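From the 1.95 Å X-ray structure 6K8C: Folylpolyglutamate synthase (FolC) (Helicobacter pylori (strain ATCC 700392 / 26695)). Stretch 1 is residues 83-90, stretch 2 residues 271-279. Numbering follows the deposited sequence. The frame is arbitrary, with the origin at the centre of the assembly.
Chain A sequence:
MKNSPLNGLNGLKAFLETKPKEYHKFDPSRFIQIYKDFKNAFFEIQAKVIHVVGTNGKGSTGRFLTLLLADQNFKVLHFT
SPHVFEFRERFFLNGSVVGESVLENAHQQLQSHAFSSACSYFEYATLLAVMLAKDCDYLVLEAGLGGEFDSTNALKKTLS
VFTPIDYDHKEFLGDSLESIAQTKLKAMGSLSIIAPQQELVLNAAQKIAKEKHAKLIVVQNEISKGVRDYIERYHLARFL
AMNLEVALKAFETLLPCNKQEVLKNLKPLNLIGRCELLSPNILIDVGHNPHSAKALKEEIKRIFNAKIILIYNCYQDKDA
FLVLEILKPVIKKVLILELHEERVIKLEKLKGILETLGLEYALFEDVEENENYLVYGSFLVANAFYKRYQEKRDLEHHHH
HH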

# COMPACT_ATOMS: atom_id res chain seq x y z
N HIS A 83 7.78 -0.36 1.74
CA HIS A 83 8.17 -1.50 0.94
C HIS A 83 8.34 -2.72 1.83
O HIS A 83 8.48 -2.61 3.05
CB HIS A 83 9.46 -1.22 0.15
CG HIS A 83 10.66 -0.95 1.00
ND1 HIS A 83 11.10 0.33 1.29
CD2 HIS A 83 11.53 -1.79 1.61
CE1 HIS A 83 12.17 0.26 2.05
NE2 HIS A 83 12.46 -1.01 2.26
N VAL A 84 8.30 -3.90 1.21
CA VAL A 84 8.44 -5.15 1.94
C VAL A 84 9.91 -5.57 1.96
O VAL A 84 10.50 -5.74 3.03
CB VAL A 84 7.58 -6.26 1.32
CG1 VAL A 84 7.77 -7.56 2.09
CG2 VAL A 84 6.12 -5.84 1.29
N PHE A 85 10.49 -5.76 0.78
CA PHE A 85 11.84 -6.27 0.64
C PHE A 85 12.83 -5.21 0.17
O PHE A 85 13.89 -5.06 0.78
CB PHE A 85 11.87 -7.46 -0.33
CG PHE A 85 10.85 -8.52 -0.01
CD1 PHE A 85 11.04 -9.37 1.07
CD2 PHE A 85 9.72 -8.69 -0.80
CE1 PHE A 85 10.11 -10.35 1.37
CE2 PHE A 85 8.79 -9.67 -0.50
CZ PHE A 85 8.99 -10.50 0.58
N GLU A 86 12.52 -4.48 -0.90
CA GLU A 86 13.44 -3.51 -1.47
C GLU A 86 12.75 -2.17 -1.64
O GLU A 86 11.55 -2.10 -1.92
CB GLU A 86 13.98 -3.94 -2.85
CG GLU A 86 14.53 -5.34 -2.94
CD GLU A 86 14.58 -5.83 -4.37
OE1 GLU A 86 15.00 -5.04 -5.25
OE2 GLU A 86 14.21 -6.99 -4.62
N PHE A 87 13.55 -1.10 -1.50
CA PHE A 87 13.05 0.26 -1.68
C PHE A 87 12.40 0.47 -3.04
O PHE A 87 11.42 1.20 -3.16
CB PHE A 87 14.21 1.26 -1.49
CG PHE A 87 13.82 2.70 -1.67
CD1 PHE A 87 13.14 3.39 -0.67
CD2 PHE A 87 14.15 3.39 -2.83
CE1 PHE A 87 12.79 4.72 -0.83
CE2 PHE A 87 13.79 4.72 -3.00
CZ PHE A 87 13.11 5.39 -2.00
N ARG A 88 12.94 -0.17 -4.09
CA ARG A 88 12.43 0.13 -5.42
C ARG A 88 11.03 -0.40 -5.67
O ARG A 88 10.43 -0.05 -6.69
CB ARG A 88 13.38 -0.40 -6.50
CG ARG A 88 13.44 -1.90 -6.62
CD ARG A 88 14.65 -2.31 -7.45
NE ARG A 88 14.63 -3.73 -7.78
CZ ARG A 88 14.46 -4.21 -9.01
NH1 ARG A 88 14.45 -5.52 -9.21
NH2 ARG A 88 14.29 -3.38 -10.03
N GLU A 89 10.49 -1.23 -4.76
CA GLU A 89 9.08 -1.63 -4.84
C GLU A 89 8.15 -0.43 -4.89
O GLU A 89 7.03 -0.53 -5.41
CB GLU A 89 8.69 -2.48 -3.64
CG GLU A 89 9.32 -3.85 -3.57
CD GLU A 89 9.16 -4.46 -2.19
OE1 GLU A 89 8.17 -4.13 -1.49
OE2 GLU A 89 10.02 -5.28 -1.82
N ARG A 90 8.58 0.70 -4.33
CA ARG A 90 7.75 1.89 -4.24
C ARG A 90 7.43 2.50 -5.60
O ARG A 90 6.57 3.39 -5.66
CB ARG A 90 8.44 2.92 -3.34
CG ARG A 90 8.52 2.49 -1.87
CD ARG A 90 9.56 3.30 -1.11
NE ARG A 90 9.73 2.81 0.25
CZ ARG A 90 9.24 3.40 1.33
NH1 ARG A 90 8.54 4.53 1.21
NH2 ARG A 90 9.45 2.88 2.53
N LEU A 271 0.58 -8.26 -6.04
CA LEU A 271 1.30 -7.25 -5.28
C LEU A 271 2.40 -7.94 -4.48
O LEU A 271 2.18 -9.00 -3.89
CB LEU A 271 0.39 -6.48 -4.33
CG LEU A 271 -0.61 -5.51 -4.94
CD1 LEU A 271 -1.46 -4.88 -3.85
CD2 LEU A 271 0.12 -4.46 -5.77
N ILE A 272 3.59 -7.33 -4.48
CA ILE A 272 4.69 -7.88 -3.71
C ILE A 272 4.33 -7.85 -2.23
O ILE A 272 3.80 -6.86 -1.71
CB ILE A 272 5.98 -7.09 -4.00
CG1 ILE A 272 6.48 -7.40 -5.41
CG2 ILE A 272 7.06 -7.40 -2.97
CD1 ILE A 272 7.42 -6.35 -5.99
N GLY A 273 4.62 -8.95 -1.54
CA GLY A 273 4.33 -9.03 -0.13
C GLY A 273 2.90 -9.39 0.21
O GLY A 273 2.53 -9.35 1.38
N ARG A 274 2.08 -9.74 -0.79
CA ARG A 274 0.71 -10.19 -0.58
C ARG A 274 0.62 -11.61 -1.11
O ARG A 274 0.78 -11.84 -2.31
CB ARG A 274 -0.29 -9.28 -1.30
CG ARG A 274 -0.64 -8.00 -0.55
CD ARG A 274 0.48 -6.98 -0.65
NE ARG A 274 0.02 -5.64 -0.29
CZ ARG A 274 0.73 -4.53 -0.50
NH1 ARG A 274 1.93 -4.60 -1.05
NH2 ARG A 274 0.22 -3.36 -0.14
N CYS A 275 0.37 -12.57 -0.21
CA CYS A 275 0.27 -13.98 -0.58
C CYS A 275 1.48 -14.43 -1.40
O CYS A 275 1.36 -15.04 -2.46
CB CYS A 275 -1.03 -14.23 -1.34
SG CYS A 275 -1.73 -15.82 -1.00
N GLU A 276 2.67 -14.11 -0.89
CA GLU A 276 3.91 -14.28 -1.63
C GLU A 276 4.71 -15.45 -1.07
O GLU A 276 5.00 -15.49 0.13
CB GLU A 276 4.74 -13.01 -1.59
CG GLU A 276 6.06 -13.11 -2.35
CD GLU A 276 6.42 -11.82 -3.06
OE1 GLU A 276 7.63 -11.57 -3.25
OE2 GLU A 276 5.50 -11.06 -3.42
N LEU A 277 5.07 -16.39 -1.94
CA LEU A 277 5.92 -17.51 -1.56
C LEU A 277 7.37 -17.05 -1.65
O LEU A 277 7.96 -17.03 -2.73
CB LEU A 277 5.67 -18.71 -2.47
CG LEU A 277 4.82 -19.87 -1.96
CD1 LEU A 277 4.94 -21.05 -2.90
CD2 LEU A 277 5.20 -20.28 -0.54
N LEU A 278 7.94 -16.65 -0.51
CA LEU A 278 9.35 -16.28 -0.49
C LEU A 278 10.24 -17.47 -0.80
O LEU A 278 11.28 -17.32 -1.46
CB LEU A 278 9.72 -15.69 0.88
CG LEU A 278 11.17 -15.23 1.08
CD1 LEU A 278 11.46 -14.00 0.25
CD2 LEU A 278 11.44 -14.96 2.55
N SER A 279 9.85 -18.65 -0.36
CA SER A 279 10.61 -19.87 -0.57
C SER A 279 9.61 -21.01 -0.63
O SER A 279 8.40 -20.79 -0.43
CB SER A 279 11.63 -20.08 0.55
OG SER A 279 11.00 -20.47 1.75

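No hydrogen bond or salt bridge crosses between these two stretches. They meet through van der Waals packing over a modest 275 Å², and polar bonds within each stretch help to hold the packing surfaces in shape. The touching residues lie at least 183 positions apart in sequence, so this is a tertiary contact between two locally braced segments.

The apolar packing centres on Phe-85, the residue most covered by the other stretch. Its chi1 is m, and its CA-to-CB bond points toward stretch 2. Ile-272 meets the ring at its edge, near the ring plane, with CD2 of Phe-85 3.7 Å from CG2 of Ile-272. Further round the ring, CE1 of Phe-85 lies 4.0 Å from CD1 of Leu-278. A flat, wide side chain suits this place because it can reach residues six positions apart on the partner. The branched Ile-272 suits its own place in a similar way: the same methyl, CG2, that touches the ring also lies 3.7 Å from CD of Glu-89 and 4.5 Å from CB of Val-84. One methyl thus sits among three residues of stretch 1.

The second element is close backbone approach. Val-84 and Gly-273 have the nearest CA atoms across the contact, 6.0 Å apart, and the buried Val-84, with chi1 t, places CG2 3.9 Å from CA of Gly-273 and also 3.9 Å from O of Ile-272. Glycine is called for twice over. An ideal CB on Gly-273 would lie 2.5 Å from CG2 of Val-84, a clash, and at phi/psi 82/7 it would also be jammed against the preceding carbonyl oxygen. That conformation belongs to the type II turn from Leu-271 to Arg-274, closed by the bond from N of Arg-274 to O of Leu-271 at 3.2 Å.

The polar bonds work inside each stretch, and a glutamate is central to both. In stretch 1 the carboxylate of Glu-89 gathers three backbone amides: OE1 accepts from N of Val-84 at 2.7 Å, while OE2 accepts from N of Phe-85 at 2.7 Å and from N of Glu-86 at 2.8 Å. Two acceptor oxygens on a chain of this length bind the preceding loop, residues 84 to 86, to the 3-10 segment that carries Glu-89, fixing the backbone that carries Val-84 and Phe-85. In stretch 2, OE2 of Glu-276 accepts from N of Gly-273 at 3.0 Å, tying the turn to the strand residue. Its other oxygen, OE1, comes 3.5 Å from CE2 of Phe-85, an oblique approach to the ring. Arg-274 turns its CA-to-CB bond away from stretch 1, and its NH1 donates within stretch 2 to O of Ile-272 at 3.0 Å, adding another brace to the turn.

The rule to read here is that a carboxylate can brace its own stretch through hydrogen bonds and still pack against the other, beside an aromatic ring, aliphatic side chains and a glycine.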